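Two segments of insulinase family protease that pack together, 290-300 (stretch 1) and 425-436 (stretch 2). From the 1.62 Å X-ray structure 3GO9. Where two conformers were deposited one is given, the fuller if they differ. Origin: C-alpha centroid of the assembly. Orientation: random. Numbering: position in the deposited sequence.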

# COMPACT_ATOMS: atom_id res chain seq x y z
N TRP A 290 2.85 -1.97 18.21
CA TRP A 290 3.63 -0.76 18.38
C TRP A 290 5.01 -1.07 18.97
O TRP A 290 6.00 -0.39 18.63
CB TRP A 290 2.92 0.26 19.26
CG TRP A 290 1.86 1.09 18.54
CD1 TRP A 290 1.80 1.38 17.20
CD2 TRP A 290 0.78 1.82 19.15
NE1 TRP A 290 0.75 2.25 16.95
CE2 TRP A 290 0.13 2.53 18.13
CE3 TRP A 290 0.33 1.96 20.44
CZ2 TRP A 290 -1.00 3.36 18.41
CZ3 TRP A 290 -0.76 2.76 20.71
CH2 TRP A 290 -1.41 3.43 19.71
N ARG A 291 5.10 -2.07 19.85
CA ARG A 291 6.38 -2.47 20.43
C ARG A 291 7.28 -3.01 19.33
O ARG A 291 8.50 -2.68 19.28
CB ARG A 291 6.24 -3.52 21.52
CG ARG A 291 7.54 -3.72 22.28
CD ARG A 291 7.46 -4.72 23.38
NE ARG A 291 6.63 -4.25 24.49
CZ ARG A 291 6.40 -4.96 25.61
NH1 ARG A 291 6.93 -6.17 25.78
NH2 ARG A 291 5.62 -4.46 26.56
N SER A 292 6.71 -3.82 18.46
CA SER A 292 7.46 -4.43 17.37
C SER A 292 7.93 -3.37 16.38
O SER A 292 9.13 -3.34 16.00
CB SER A 292 6.60 -5.45 16.66
OG SER A 292 6.45 -6.56 17.51
N ASP A 293 7.02 -2.49 15.97
CA ASP A 293 7.32 -1.37 15.05
C ASP A 293 8.43 -0.48 15.62
O ASP A 293 9.34 -0.07 14.91
CB ASP A 293 6.03 -0.58 14.84
CG ASP A 293 6.22 0.76 14.11
OD1 ASP A 293 6.58 0.76 12.94
OD2 ASP A 293 5.90 1.84 14.71
N LEU A 294 8.34 -0.16 16.92
CA LEU A 294 9.30 0.75 17.52
C LEU A 294 10.70 0.11 17.60
O LEU A 294 11.70 0.84 17.45
CB LEU A 294 8.83 1.30 18.85
CG LEU A 294 9.74 2.33 19.51
CD1 LEU A 294 9.96 3.55 18.63
CD2 LEU A 294 9.17 2.72 20.87
N ALA A 295 10.77 -1.19 17.88
CA ALA A 295 12.06 -1.92 17.88
C ALA A 295 12.70 -1.82 16.48
O ALA A 295 13.88 -1.54 16.36
CB ALA A 295 11.86 -3.36 18.26
N ARG A 296 11.90 -2.02 15.44
CA ARG A 296 12.39 -1.88 14.07
C ARG A 296 12.89 -0.47 13.81
O ARG A 296 13.97 -0.28 13.23
CB ARG A 296 11.30 -2.30 13.06
CG ARG A 296 11.00 -3.78 13.10
CD ARG A 296 10.01 -4.22 12.02
NE ARG A 296 8.61 -3.84 12.28
CZ ARG A 296 7.68 -4.67 12.75
NH1 ARG A 296 7.98 -5.92 13.08
NH2 ARG A 296 6.44 -4.24 12.95
N GLU A 297 12.13 0.52 14.25
CA GLU A 297 12.50 1.88 14.06
C GLU A 297 13.78 2.22 14.83
O GLU A 297 14.70 2.89 14.30
CB GLU A 297 11.34 2.78 14.45
CG GLU A 297 11.54 4.21 14.17
CD GLU A 297 10.44 5.07 14.70
OE1 GLU A 297 10.69 6.26 14.85
OE2 GLU A 297 9.34 4.56 14.96
N ALA A 298 13.89 1.67 16.04
CA ALA A 298 15.02 1.95 16.91
C ALA A 298 16.30 1.46 16.26
O ALA A 298 17.33 2.13 16.30
CB ALA A 298 14.83 1.19 18.24
N LEU A 299 16.23 0.27 15.69
CA LEU A 299 17.38 -0.37 15.12
C LEU A 299 17.81 0.42 13.91
O LEU A 299 19.02 0.67 13.75
CB LEU A 299 17.09 -1.82 14.81
CG LEU A 299 16.96 -2.46 13.46
CD1 LEU A 299 17.82 -1.85 12.39
CD2 LEU A 299 17.34 -3.89 13.67
N PHE A 300 16.87 0.89 13.11
CA PHE A 300 17.29 1.60 11.91
C PHE A 300 17.89 2.93 12.28
O PHE A 300 18.94 3.36 11.76
CB PHE A 300 16.17 1.81 10.93
CG PHE A 300 16.67 2.36 9.65
CD1 PHE A 300 17.57 1.60 8.88
CD2 PHE A 300 16.34 3.62 9.24
CE1 PHE A 300 18.07 2.09 7.72
CE2 PHE A 300 16.84 4.11 8.03
CZ PHE A 300 17.70 3.32 7.28
N ALA A 425 14.04 -2.49 29.07
CA ALA A 425 14.06 -3.93 29.06
C ALA A 425 13.10 -4.51 28.03
O ALA A 425 13.40 -5.52 27.39
CB ALA A 425 13.71 -4.45 30.41
N GLU A 426 11.92 -3.91 27.94
CA GLU A 426 10.88 -4.37 27.02
C GLU A 426 11.31 -4.12 25.60
O GLU A 426 11.21 -5.04 24.74
CB GLU A 426 9.55 -3.69 27.31
CG GLU A 426 8.89 -4.12 28.59
CD GLU A 426 7.68 -3.27 29.02
OE1 GLU A 426 7.53 -2.09 28.63
OE2 GLU A 426 6.89 -3.79 29.82
N LEU A 427 11.77 -2.90 25.33
CA LEU A 427 12.20 -2.61 23.95
C LEU A 427 13.41 -3.49 23.59
O LEU A 427 13.49 -4.02 22.50
CB LEU A 427 12.53 -1.13 23.75
CG LEU A 427 12.69 -0.72 22.26
CD1 LEU A 427 11.43 -1.01 21.46
CD2 LEU A 427 13.02 0.74 22.05
N ASN A 428 14.37 -3.64 24.49
CA ASN A 428 15.53 -4.50 24.19
C ASN A 428 15.19 -5.98 23.99
O ASN A 428 15.79 -6.68 23.16
CB ASN A 428 16.62 -4.31 25.27
CG ASN A 428 17.40 -3.05 25.07
OD1 ASN A 428 17.26 -2.41 24.04
ND2 ASN A 428 18.23 -2.68 26.07
N ARG A 429 14.23 -6.50 24.76
CA ARG A 429 13.76 -7.86 24.53
C ARG A 429 13.16 -8.03 23.14
O ARG A 429 13.43 -9.03 22.50
CB ARG A 429 12.75 -8.28 25.58
CG ARG A 429 12.15 -9.65 25.38
CD ARG A 429 13.20 -10.75 25.46
NE ARG A 429 13.85 -10.77 26.80
CZ ARG A 429 14.85 -11.58 27.17
NH1 ARG A 429 15.37 -12.50 26.36
NH2 ARG A 429 15.31 -11.48 28.43
N GLU A 430 12.35 -7.06 22.73
CA GLU A 430 11.71 -7.05 21.39
C GLU A 430 12.82 -7.02 20.32
O GLU A 430 12.82 -7.84 19.37
CB GLU A 430 10.79 -5.84 21.28
CG GLU A 430 10.03 -5.72 20.01
CD GLU A 430 9.01 -6.81 19.78
OE1 GLU A 430 8.32 -7.18 20.74
OE2 GLU A 430 8.89 -7.27 18.61
N LEU A 431 13.82 -6.19 20.51
CA LEU A 431 14.96 -6.16 19.59
C LEU A 431 15.65 -7.52 19.50
O LEU A 431 15.99 -8.00 18.39
CB LEU A 431 15.98 -5.09 20.01
CG LEU A 431 15.76 -3.68 19.57
CD1 LEU A 431 16.68 -2.76 20.38
CD2 LEU A 431 15.97 -3.53 18.04
N LYS A 432 15.89 -8.12 20.67
CA LYS A 432 16.56 -9.40 20.72
C LYS A 432 15.72 -10.44 19.97
O LYS A 432 16.24 -11.20 19.17
CB LYS A 432 16.78 -9.83 22.17
CG LYS A 432 17.50 -11.17 22.25
CD LYS A 432 17.70 -11.73 23.63
CE LYS A 432 18.55 -10.85 24.49
NZ LYS A 432 19.96 -10.82 24.09
N GLN A 433 14.42 -10.46 20.25
CA GLN A 433 13.51 -11.43 19.62
C GLN A 433 13.47 -11.29 18.09
O GLN A 433 13.63 -12.27 17.37
CB GLN A 433 12.12 -11.30 20.21
CG GLN A 433 12.05 -11.92 21.57
CD GLN A 433 10.86 -11.47 22.40
OE1 GLN A 433 10.16 -10.49 22.09
NE2 GLN A 433 10.65 -12.19 23.53
N GLN A 434 13.31 -10.07 17.62
CA GLN A 434 13.30 -9.79 16.18
C GLN A 434 14.59 -10.22 15.50
O GLN A 434 14.60 -10.86 14.45
CB GLN A 434 13.09 -8.31 15.92
CG GLN A 434 11.66 -7.94 16.02
CD GLN A 434 11.42 -6.47 15.83
OE1 GLN A 434 12.31 -5.73 15.39
NE2 GLN A 434 10.22 -6.02 16.15
N LEU A 435 15.70 -9.90 16.13
CA LEU A 435 16.99 -10.18 15.50
C LEU A 435 17.45 -11.60 15.73
O LEU A 435 18.50 -11.98 15.21
CB LEU A 435 18.03 -9.21 15.99
CG LEU A 435 17.79 -7.77 15.55
CD1 LEU A 435 18.80 -6.89 16.24
CD2 LEU A 435 17.87 -7.61 14.06
N SER A 436 16.69 -12.36 16.50
CA SER A 436 16.98 -13.79 16.70
C SER A 436 16.29 -14.67 15.63
O SER A 436 16.48 -15.90 15.53
CB SER A 436 16.67 -14.20 18.15
OG SER A 436 17.47 -13.44 19.08
O HOH W 1 4.97 -1.61 28.08
O HOH W 2 5.52 -6.93 20.54

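Helices that cross steeply touch over a short length, so the contact is best read from the residues near the crossing. The two helices of this insulinase family protease illustrate the point: their axes cross at -79° and approach to 8.9 Å, and three residues, Arg 291, Leu 427 and Gln 434, cover the most surface, though less than half of the total between them.

Arg 291 covers the most surface of all, and does so chiefly by reach. Its CA-to-CB bond points sideways, yet the extended start of the side chain carries the guanidinium back to Glu 426, whose CB lies over one face of the group. The salt bridge between Arg 291 NH2 and Glu 426 OE2, at 3.6 Å, is one of charge alone, because the oxygen lies well out of the guanidinium plane and no N-H points at it. A water links the same pair, donating to Glu 426 OE1 and accepting a weak hydrogen bond from Arg 291 NH2.

Leu 427 supplies the apolar counterpart. As a knob it sits among Arg 291, Leu 294, Ala 295 and Ala 298, with its CD1 4.0 Å from Ala 295 CB and its CD2 4.2 Å from Ala 298 CB. Ala 295 returns the arrangement, fitting among Leu 427, Glu 430, Leu 431 and Gln 434; its small side chain points toward the other helix where the backbones come nearest, its CA 5.4 Å from Leu 431 CA.

Gln 434 adds direction. Its NE2 donates to Ser 292 O at 2.9 Å with a nearly straight angle of 165°, although that carbonyl already accepts the helical bond from Arg 296 N. Ser 292 OG in turn donates to Glu 430 OE2 at 2.8 Å, and a weak bond from Gln 434 NE2 to the same Glu 430 OE2, 3.1 Å long, closes a small polar network beside the apolar knobs.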